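Local atomic coordinates of dihydrodipicolinate synthase (Bacillus anthracis, PDB entry 1XKY), a protein that probably catalyses the condensation of pyruvate with aspartate semialdehyde, the first committed step of lysine biosynthesis through diaminopimelate. Residues Ile30-Thr36 against Ala69-Val74; Thr100-Thr104 against Ile133-Leu139; Thr202-Ala207 against Met228-Gln233. Residues are numbered along the deposited sequence.

Interaction 1: residues Ile30-Thr36 against Ala69-Val74; sequences IDFAKTT and ALYRHV
Ile30, near polyproline II (-57°/128°), and Asp31 (-100°/102°) lead into a helix that runs from Phe32; Ala69-Val74 is helical throughout. The short axes approach to 10.7 Å and cross at -42°, pointing roughly the same way, with CA atoms paired as Ile30-Leu70 (7.9 Å), Phe32-His73 (7.4 Å) and Thr36-Val74 (7.4 Å). Ile30, an mt rotamer, sets its CD1 4.2 Å from Leu70 CB. Asp31 is the N-cap: its OD1 accepts from Lys34 N at 3.0 Å, while its O receives Thr35 OG1 at 2.8 Å. Phe32 (chi1 m) makes a T-shaped stack, its edge toward the face of the His73 ring, centroids 5.3 Å apart and planes at 75°. Phe32 CB adds a CH-pi contact 4.1 Å from the His73 centroid, and Phe32 CZ touches Ala69 CB at 4.2 Å. Lys34, its CA-to-CB bond directed away from the other helix, forms a salt bridge with Asp273. Thr35 turns CG2 inward, 3.8 Å from His73 CD2 and 4.0 Å from Val74 CG2. Near the imidazole plane, Thr36 OG1 shares a 2.8 Å hydrogen bond with His73 NE2 (chi1 t). Successive helices pointing roughly the same way and packed side by side are characteristic of the outer layer of a TIM barrel. Leu70 and Val74 rest on Val52 of strand 49-52, and Val74 also meets Val84 of strand 84-87.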
loop_
_atom_site.group_PDB
_atom_site.type_symbol
_atom_site.label_atom_id
_atom_site.label_comp_id
_atom_site.label_asym_id
_atom_site.label_seq_id
_atom_site.Cartn_x
_atom_site.Cartn_y
_atom_site.Cartn_z
ATOM N N ILE A 30 3.672 5.167 -37.533
ATOM C CA ILE A 30 4.539 3.991 -37.490
ATOM C C ILE A 30 5.622 4.074 -38.573
ATOM O O ILE A 30 5.317 4.283 -39.750
ATOM C CB ILE A 30 3.745 2.666 -37.653
ATOM C CG1 ILE A 30 2.802 2.458 -36.459
ATOM C CG2 ILE A 30 4.716 1.481 -37.794
ATOM C CD1 ILE A 30 1.882 1.245 -36.570
ATOM N N ASP A 31 6.879 3.906 -38.165
ATOM C CA ASP A 31 7.995 3.869 -39.102
ATOM C C ASP A 31 8.383 2.420 -39.365
ATOM O O ASP A 31 9.046 1.780 -38.542
ATOM C CB ASP A 31 9.184 4.654 -38.558
ATOM C CG ASP A 31 10.214 4.951 -39.628
ATOM O OD1 ASP A 31 10.636 4.014 -40.340
ATOM O OD2 ASP A 31 10.593 6.128 -39.746
ATOM N N PHE A 32 7.956 1.905 -40.514
ATOM C CA PHE A 32 8.145 0.489 -40.826
ATOM C C PHE A 32 9.609 0.131 -41.102
ATOM O O PHE A 32 10.067 -0.934 -40.688
ATOM C CB PHE A 32 7.213 0.067 -41.967
ATOM C CG PHE A 32 5.762 0.106 -41.578
ATOM C CD1 PHE A 32 4.995 1.236 -41.812
ATOM C CD2 PHE A 32 5.183 -0.964 -40.923
ATOM C CE1 PHE A 32 3.652 1.280 -41.433
ATOM C CE2 PHE A 32 3.850 -0.928 -40.543
ATOM C CZ PHE A 32 3.085 0.195 -40.797
ATOM N N ALA A 33 10.350 1.034 -41.746
ATOM C CA ALA A 33 11.779 0.818 -41.984
ATOM C C ALA A 33 12.571 0.746 -40.672
ATOM O O ALA A 33 13.457 -0.096 -40.531
ATOM C CB ALA A 33 12.352 1.912 -42.888
ATOM N N LYS A 34 12.259 1.625 -39.721
ATOM C CA LYS A 34 12.884 1.563 -38.389
ATOM C C LYS A 34 12.480 0.288 -37.644
ATOM O O LYS A 34 13.284 -0.291 -36.913
ATOM C CB LYS A 34 12.532 2.802 -37.552
ATOM C CG LYS A 34 13.220 4.072 -38.025
ATOM C CD LYS A 34 12.800 5.316 -37.234
ATOM C CE LYS A 34 13.798 6.466 -37.477
ATOM N NZ LYS A 34 13.628 7.599 -36.506
ATOM N N THR A 35 11.236 -0.147 -37.831
ATOM C CA THR A 35 10.775 -1.405 -37.246
ATOM C C THR A 35 11.600 -2.581 -37.781
ATOM O O THR A 35 12.041 -3.427 -37.010
ATOM C CB THR A 35 9.269 -1.637 -37.495
ATOM O OG1 THR A 35 8.514 -0.532 -36.973
ATOM C CG2 THR A 35 8.795 -2.917 -36.828
ATOM N N THR A 36 11.832 -2.610 -39.089
ATOM C CA THR A 36 12.668 -3.650 -39.697
ATOM C C THR A 36 14.059 -3.649 -39.061
ATOM O O THR A 36 14.550 -4.695 -38.628
ATOM C CB THR A 36 12.768 -3.472 -41.224
ATOM O OG1 THR A 36 11.454 -3.495 -41.789
ATOM C CG2 THR A 36 13.617 -4.577 -41.868
ATOM N N ALA A 69 -1.522 -3.744 -39.066
ATOM C CA ALA A 69 -0.425 -3.439 -39.996
ATOM C C ALA A 69 0.943 -3.734 -39.363
ATOM O O ALA A 69 1.838 -4.299 -40.009
ATOM C CB ALA A 69 -0.496 -1.990 -40.445
ATOM N N LEU A 70 1.089 -3.342 -38.099
ATOM C CA LEU A 70 2.307 -3.587 -37.339
ATOM C C LEU A 70 2.573 -5.079 -37.151
ATOM O O LEU A 70 3.712 -5.529 -37.335
ATOM C CB LEU A 70 2.244 -2.880 -35.972
ATOM C CG LEU A 70 3.500 -2.963 -35.096
ATOM C CD1 LEU A 70 4.688 -2.302 -35.777
ATOM C CD2 LEU A 70 3.239 -2.329 -33.725
ATOM N N TYR A 71 1.539 -5.840 -36.780
ATOM C CA TYR A 71 1.677 -7.294 -36.639
ATOM C C TYR A 71 2.146 -7.903 -37.961
ATOM O O TYR A 71 3.079 -8.716 -37.992
ATOM C CB TYR A 71 0.358 -7.988 -36.257
ATOM C CG TYR A 71 -0.342 -7.512 -35.001
ATOM C CD1 TYR A 71 0.361 -6.952 -33.924
ATOM C CD2 TYR A 71 -1.722 -7.654 -34.876
ATOM C CE1 TYR A 71 -0.314 -6.516 -32.778
ATOM C CE2 TYR A 71 -2.397 -7.236 -33.736
ATOM C CZ TYR A 71 -1.696 -6.668 -32.690
ATOM O OH TYR A 71 -2.395 -6.248 -31.568
ATOM N N ARG A 72 1.475 -7.508 -39.042
ATOM C CA ARG A 72 1.742 -8.058 -40.366
ATOM C C ARG A 72 3.184 -7.789 -40.798
ATOM O O ARG A 72 3.857 -8.679 -41.303
ATOM C CB ARG A 72 0.755 -7.479 -41.383
ATOM C CG ARG A 72 0.899 -8.031 -42.777
ATOM C CD ARG A 72 0.083 -7.229 -43.780
ATOM N NE ARG A 72 -1.352 -7.478 -43.647
ATOM C CZ ARG A 72 -2.254 -6.616 -43.180
ATOM N NH1 ARG A 72 -1.908 -5.391 -42.780
ATOM N NH2 ARG A 72 -3.531 -6.983 -43.118
ATOM N N HIS A 73 3.656 -6.569 -40.579
ATOM C CA HIS A 73 5.023 -6.217 -40.940
ATOM C C HIS A 73 6.060 -6.997 -40.131
ATOM O O HIS A 73 7.049 -7.493 -40.677
ATOM C CB HIS A 73 5.260 -4.727 -40.749
ATOM C CG HIS A 73 6.643 -4.298 -41.125
ATOM N ND1 HIS A 73 7.059 -4.220 -42.435
ATOM C CD2 HIS A 73 7.710 -3.949 -40.368
ATOM C CE1 HIS A 73 8.318 -3.820 -42.470
ATOM N NE2 HIS A 73 8.739 -3.653 -41.229
ATOM N N VAL A 74 5.828 -7.105 -38.826
ATOM C CA VAL A 74 6.747 -7.813 -37.953
ATOM C C VAL A 74 6.781 -9.305 -38.304
ATOM O O VAL A 74 7.851 -9.913 -38.320
ATOM C CB VAL A 74 6.402 -7.589 -36.453
ATOM C CG1 VAL A 74 7.295 -8.434 -35.564
ATOM C CG2 VAL A 74 6.522 -6.101 -36.091
#

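Interaction 2: residues Thr100-Thr104 against Ile133-Leu139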
loop_
_atom_site.group_PDB
_atom_site.type_symbol
_atom_site.label_atom_id
_atom_site.label_comp_id
_atom_site.label_asym_id
_atom_site.label_seq_id
_atom_site.Cartn_x
_atom_site.Cartn_y
_atom_site.Cartn_z
ATOM N N THR A 100 -7.963 -10.423 -31.876
ATOM C CA THR A 100 -7.285 -11.712 -31.828
ATOM C C THR A 100 -7.449 -12.450 -33.164
ATOM O O THR A 100 -6.476 -13.019 -33.676
ATOM C CB THR A 100 -7.763 -12.543 -30.620
ATOM O OG1 THR A 100 -7.364 -11.879 -29.405
ATOM C CG2 THR A 100 -7.178 -13.943 -30.631
ATOM N N LYS A 101 -8.659 -12.400 -33.730
ATOM C CA LYS A 101 -8.935 -12.963 -35.061
ATOM C C LYS A 101 -8.070 -12.298 -36.113
ATOM O O LYS A 101 -7.460 -12.969 -36.928
ATOM C CB LYS A 101 -10.401 -12.773 -35.476
ATOM C CG LYS A 101 -11.451 -13.333 -34.527
ATOM C CD LYS A 101 -11.763 -14.793 -34.763
ATOM C CE LYS A 101 -12.856 -15.285 -33.819
ATOM N NZ LYS A 101 -14.137 -14.544 -33.991
ATOM N N LYS A 102 -8.041 -10.969 -36.096
ATOM C CA LYS A 102 -7.258 -10.207 -37.056
ATOM C C LYS A 102 -5.762 -10.523 -36.972
ATOM O O LYS A 102 -5.113 -10.722 -37.999
ATOM C CB LYS A 102 -7.518 -8.706 -36.895
ATOM C CG LYS A 102 -8.876 -8.270 -37.432
ATOM C CD LYS A 102 -9.354 -6.995 -36.779
ATOM C CE LYS A 102 -10.416 -6.291 -37.598
ATOM N NZ LYS A 102 -11.477 -7.236 -38.057
ATOM N N ALA A 103 -5.219 -10.584 -35.760
ATOM C CA ALA A 103 -3.826 -11.002 -35.567
ATOM C C ALA A 103 -3.586 -12.421 -36.097
ATOM O O ALA A 103 -2.582 -12.678 -36.759
ATOM C CB ALA A 103 -3.428 -10.909 -34.104
ATOM N N THR A 104 -4.516 -13.333 -35.818
ATOM C CA THR A 104 -4.390 -14.713 -36.284
ATOM C C THR A 104 -4.328 -14.752 -37.818
ATOM O O THR A 104 -3.522 -15.488 -38.399
ATOM C CB THR A 104 -5.565 -15.588 -35.783
ATOM O OG1 THR A 104 -5.550 -15.638 -34.354
ATOM C CG2 THR A 104 -5.483 -17.011 -36.332
ATOM N N ILE A 133 -11.670 -15.499 -25.157
ATOM C CA ILE A 133 -10.704 -15.056 -26.167
ATOM C C ILE A 133 -9.913 -16.261 -26.668
ATOM O O ILE A 133 -9.778 -16.456 -27.876
ATOM C CB ILE A 133 -9.746 -13.953 -25.639
ATOM C CG1 ILE A 133 -10.533 -12.729 -25.172
ATOM C CG2 ILE A 133 -8.720 -13.539 -26.730
ATOM C CD1 ILE A 133 -9.775 -11.878 -24.174
ATOM N N ALA A 134 -9.428 -17.081 -25.738
ATOM C CA ALA A 134 -8.652 -18.281 -26.081
ATOM C C ALA A 134 -9.440 -19.231 -26.996
ATOM O O ALA A 134 -8.890 -19.772 -27.954
ATOM C CB ALA A 134 -8.214 -19.005 -24.814
ATOM N N GLU A 135 -10.723 -19.420 -26.681
ATOM C CA GLU A 135 -11.639 -20.243 -27.493
ATOM C C GLU A 135 -11.798 -19.758 -28.930
ATOM O O GLU A 135 -12.144 -20.531 -29.818
ATOM C CB GLU A 135 -13.028 -20.280 -26.853
ATOM C CG GLU A 135 -13.164 -21.323 -25.782
ATOM C CD GLU A 135 -14.493 -21.285 -25.054
ATOM O OE1 GLU A 135 -15.287 -20.338 -25.271
ATOM O OE2 GLU A 135 -14.735 -22.214 -24.249
ATOM N N SER A 136 -11.568 -18.468 -29.140
ATOM C CA SER A 136 -11.791 -17.832 -30.421
ATOM C C SER A 136 -10.614 -18.012 -31.381
ATOM O O SER A 136 -10.717 -17.656 -32.546
ATOM C CB SER A 136 -12.075 -16.339 -30.201
ATOM O OG SER A 136 -10.878 -15.610 -30.025
ATOM N N THR A 137 -9.496 -18.548 -30.893
ATOM C CA THR A 137 -8.295 -18.686 -31.718
ATOM C C THR A 137 -7.625 -20.041 -31.525
ATOM O O THR A 137 -7.613 -20.576 -30.419
ATOM C CB THR A 137 -7.256 -17.553 -31.429
ATOM O OG1 THR A 137 -6.203 -17.603 -32.396
ATOM C CG2 THR A 137 -6.657 -17.670 -30.031
ATOM N N PRO A 138 -7.054 -20.601 -32.605
ATOM C CA PRO A 138 -6.252 -21.812 -32.466
ATOM C C PRO A 138 -4.847 -21.531 -31.928
ATOM O O PRO A 138 -4.123 -22.458 -31.556
ATOM C CB PRO A 138 -6.178 -22.331 -33.902
ATOM C CG PRO A 138 -6.227 -21.099 -34.723
ATOM C CD PRO A 138 -7.141 -20.167 -34.013
ATOM N N LEU A 139 -4.476 -20.258 -31.878
ATOM C CA LEU A 139 -3.132 -19.860 -31.467
ATOM C C LEU A 139 -2.893 -20.025 -29.975
ATOM O O LEU A 139 -3.824 -19.912 -29.176
ATOM C CB LEU A 139 -2.873 -18.401 -31.849
ATOM C CG LEU A 139 -2.706 -18.091 -33.338
ATOM C CD1 LEU A 139 -2.314 -16.635 -33.495
ATOM C CD2 LEU A 139 -1.674 -18.994 -33.975
HETATM O O HOH W 1 -8.489 -15.781 -33.681
#
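Thr100 lays its methyl group against Thr137, CG2 to CB at 3.7 Å, and also approaches Ser136, with CG2 4.1 Å from OG. Its hydroxyl, OG1, sits 3.4 Å from Ile133 CG2, but its hydrogen bonds go to Ser96 O and Thr88 OG1. One helical turn further on, Thr104 faces the same way and makes the direct polar link: Thr137 OG1 donates to Thr104 OG1 at 2.8 Å, and Thr104 OG1 in turn donates to Thr100 O at 2.9 Å. Water 1 adds a bridge beside this pair, donating to Thr104 OG1 (3.0 Å) and to Ser136 O (3.1 Å). The two segments belong to successive helices, 93-105 and 123-135, of the TIM barrel; strand 110-114 lies between them in sequence, and the contact is made where the second helix gives way to the loop entering strand 141-145. Two side-chain hydrogen bonds within 133-139 accompany that exit. Ser136, with chi1 in the p well, returns OG to Ile133 O at 2.6 Å. Thr137 has extended backbone angles (-137°/144°) and forms an ST turn, OG1 accepting from Leu139 N at 3.2 Å. At the exposed edge of the contact, the aliphatic part of Lys101 bends over Ser136, Lys101 CE lying 3.8 Å from Ser136 CB and 3.4 Å from Ser136 O. Pro138 CD lies 4.3 Å from Thr104 CG2, while Leu139 CD1 closes to 3.5 Å from Thr104 OG1. Asn167 ND2 donates to both Ala134 O and Leu139 O.

Interaction 3: residues Thr202-Ala207 against Met228-Gln233; sequences TLPAMA and MIAAFQ
Both segments are helical, their short axes 11.0 Å apart at closest approach and crossing at -33° with similar N-to-C directions; Leu203 and Ile229 have the nearest CA atoms, at 7.5 Å. The contact is almost wholly apolar, with Gln233 at its exposed edge. Phe232, in the t rotamer, is the main bump: its ring enters the hollow between Leu203, Met206 and Ala207, with CD1 3.7 Å from Leu203 CG, CE2 4.2 Å from Met206 CB and CZ 3.8 Å from Ala207 CB. Small Ala207 lets the ring tip come this close. Leu203 (chi1 near -131°, between wells; chi2 p) swings its end toward the other helix. Met206 (mtp) extends CE to 3.8 Å from Ile229 CG2 and 3.9 Å from Gln233 NE2. Met228 (ttp) reaches back, its CE 3.8 Å from Leu203 CD1 and 3.9 Å from Thr202 CG2. These successive outer helices of the TIM barrel flank strand 212-215 in sequence. Helix 237-253 packs on Met228 and Leu203, while a neighbouring subunit brings its Phe237 against Phe232 and its Ala207 against Ala207.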
loop_
_atom_site.group_PDB
_atom_site.type_symbol
_atom_site.label_atom_id
_atom_site.label_comp_id
_atom_site.label_asym_id
_atom_site.label_seq_id
_atom_site.Cartn_x
_atom_site.Cartn_y
_atom_site.Cartn_z
ATOM N N THR A 202 14.482 -11.399 -13.171
ATOM C CA THR A 202 14.802 -12.533 -14.055
ATOM C C THR A 202 15.498 -13.672 -13.294
ATOM O O THR A 202 15.030 -14.821 -13.297
ATOM C CB THR A 202 15.696 -12.100 -15.233
ATOM O OG1 THR A 202 15.044 -11.069 -15.990
ATOM C CG2 THR A 202 16.010 -13.288 -16.140
ATOM N N LEU A 203 16.600 -13.337 -12.628
ATOM C CA LEU A 203 17.421 -14.341 -11.946
ATOM C C LEU A 203 16.696 -15.044 -10.780
ATOM O O LEU A 203 16.600 -16.266 -10.774
ATOM C CB LEU A 203 18.774 -13.745 -11.507
ATOM C CG LEU A 203 19.990 -14.588 -11.895
ATOM C CD1 LEU A 203 19.982 -14.921 -13.401
ATOM C CD2 LEU A 203 21.294 -13.894 -11.510
ATOM N N PRO A 204 16.169 -14.279 -9.803
ATOM C CA PRO A 204 15.410 -14.938 -8.735
ATOM C C PRO A 204 14.151 -15.682 -9.211
ATOM O O PRO A 204 13.790 -16.696 -8.622
ATOM C CB PRO A 204 15.055 -13.784 -7.781
ATOM C CG PRO A 204 15.179 -12.544 -8.592
ATOM C CD PRO A 204 16.264 -12.822 -9.593
ATOM N N ALA A 205 13.497 -15.195 -10.263
ATOM C CA ALA A 205 12.353 -15.905 -10.842
ATOM C C ALA A 205 12.780 -17.242 -11.474
ATOM O O ALA A 205 12.141 -18.271 -11.270
ATOM C CB ALA A 205 11.647 -15.037 -11.868
ATOM N N MET A 206 13.861 -17.217 -12.239
ATOM C CA MET A 206 14.408 -18.440 -12.811
ATOM C C MET A 206 14.895 -19.411 -11.720
ATOM O O MET A 206 14.723 -20.621 -11.851
ATOM C CB MET A 206 15.506 -18.111 -13.827
ATOM C CG MET A 206 14.931 -17.469 -15.092
ATOM S SD MET A 206 16.144 -17.163 -16.374
ATOM C CE MET A 206 16.338 -18.814 -17.029
ATOM N N ALA A 207 15.436 -18.881 -10.624
ATOM C CA ALA A 207 15.865 -19.723 -9.504
ATOM C C ALA A 207 14.737 -20.583 -8.941
ATOM O O ALA A 207 14.982 -21.716 -8.540
ATOM C CB ALA A 207 16.494 -18.888 -8.403
ATOM N N MET A 228 24.230 -13.593 -18.700
ATOM C CA MET A 228 23.749 -13.768 -17.333
ATOM C C MET A 228 22.998 -15.086 -17.162
ATOM O O MET A 228 23.259 -15.840 -16.221
ATOM C CB MET A 228 22.843 -12.595 -16.924
ATOM C CG MET A 228 22.448 -12.614 -15.457
ATOM S SD MET A 228 21.130 -11.467 -15.049
ATOM C CE MET A 228 19.738 -12.105 -15.985
ATOM N N ILE A 229 22.070 -15.356 -18.076
ATOM C CA ILE A 229 21.257 -16.565 -18.024
ATOM C C ILE A 229 22.091 -17.825 -18.278
ATOM O O ILE A 229 21.880 -18.840 -17.623
ATOM C CB ILE A 229 20.061 -16.481 -19.012
ATOM C CG1 ILE A 229 19.068 -15.417 -18.529
ATOM C CG2 ILE A 229 19.368 -17.849 -19.178
ATOM C CD1 ILE A 229 17.956 -15.128 -19.493
ATOM N N ALA A 230 23.035 -17.754 -19.214
ATOM C CA ALA A 230 23.936 -18.879 -19.488
ATOM C C ALA A 230 24.799 -19.199 -18.255
ATOM O O ALA A 230 24.944 -20.360 -17.870
ATOM C CB ALA A 230 24.811 -18.569 -20.677
ATOM N N ALA A 231 25.354 -18.160 -17.642
ATOM C CA ALA A 231 26.125 -18.302 -16.411
ATOM C C ALA A 231 25.282 -18.892 -15.283
ATOM O O ALA A 231 25.724 -19.797 -14.568
ATOM C CB ALA A 231 26.699 -16.966 -15.994
ATOM N N PHE A 232 24.072 -18.367 -15.117
ATOM C CA PHE A 232 23.159 -18.874 -14.102
ATOM C C PHE A 232 22.833 -20.347 -14.313
ATOM O O PHE A 232 22.982 -21.156 -13.404
ATOM C CB PHE A 232 21.858 -18.078 -14.087
ATOM C CG PHE A 232 20.949 -18.475 -12.969
ATOM C CD1 PHE A 232 21.223 -18.071 -11.667
ATOM C CD2 PHE A 232 19.858 -19.292 -13.199
ATOM C CE1 PHE A 232 20.397 -18.450 -10.619
ATOM C CE2 PHE A 232 19.030 -19.678 -12.153
ATOM C CZ PHE A 232 19.306 -19.259 -10.866
ATOM N N GLN A 233 22.389 -20.688 -15.518
ATOM C CA GLN A 233 22.012 -22.060 -15.857
ATOM C C GLN A 233 23.197 -23.014 -15.724
ATOM O O GLN A 233 23.019 -24.180 -15.390
ATOM C CB GLN A 233 21.404 -22.128 -17.270
ATOM C CG GLN A 233 19.972 -21.577 -17.348
ATOM C CD GLN A 233 19.378 -21.598 -18.753
ATOM O OE1 GLN A 233 20.082 -21.419 -19.750
ATOM N NE2 GLN A 233 18.074 -21.817 -18.835
#

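All three contacts join successive helices around one eight-stranded parallel barrel. Interactions 1 and 2, with centres about 21 Å apart, touch directly: Tyr71 CD2 lies 3.8 Å from Ala103 CB, linking helices 64-78 and 93-105. The centre of interaction 3 is about 32 Å from each of the others, across the chain's centre from interaction 1, and it alone reaches another subunit of the tetramer. Bound potassium ions lie about 12 Å from the Thr137 side chain and about 13 Å from that of Met206; their ligands, Ser163, Ile165 and Ile168, and Ile185, Thr188 and Ala189, are outside these contacts. TIM-barrel active sites lie at the strands' C-terminal ends, whereas these contacts belong to the outer helical layer.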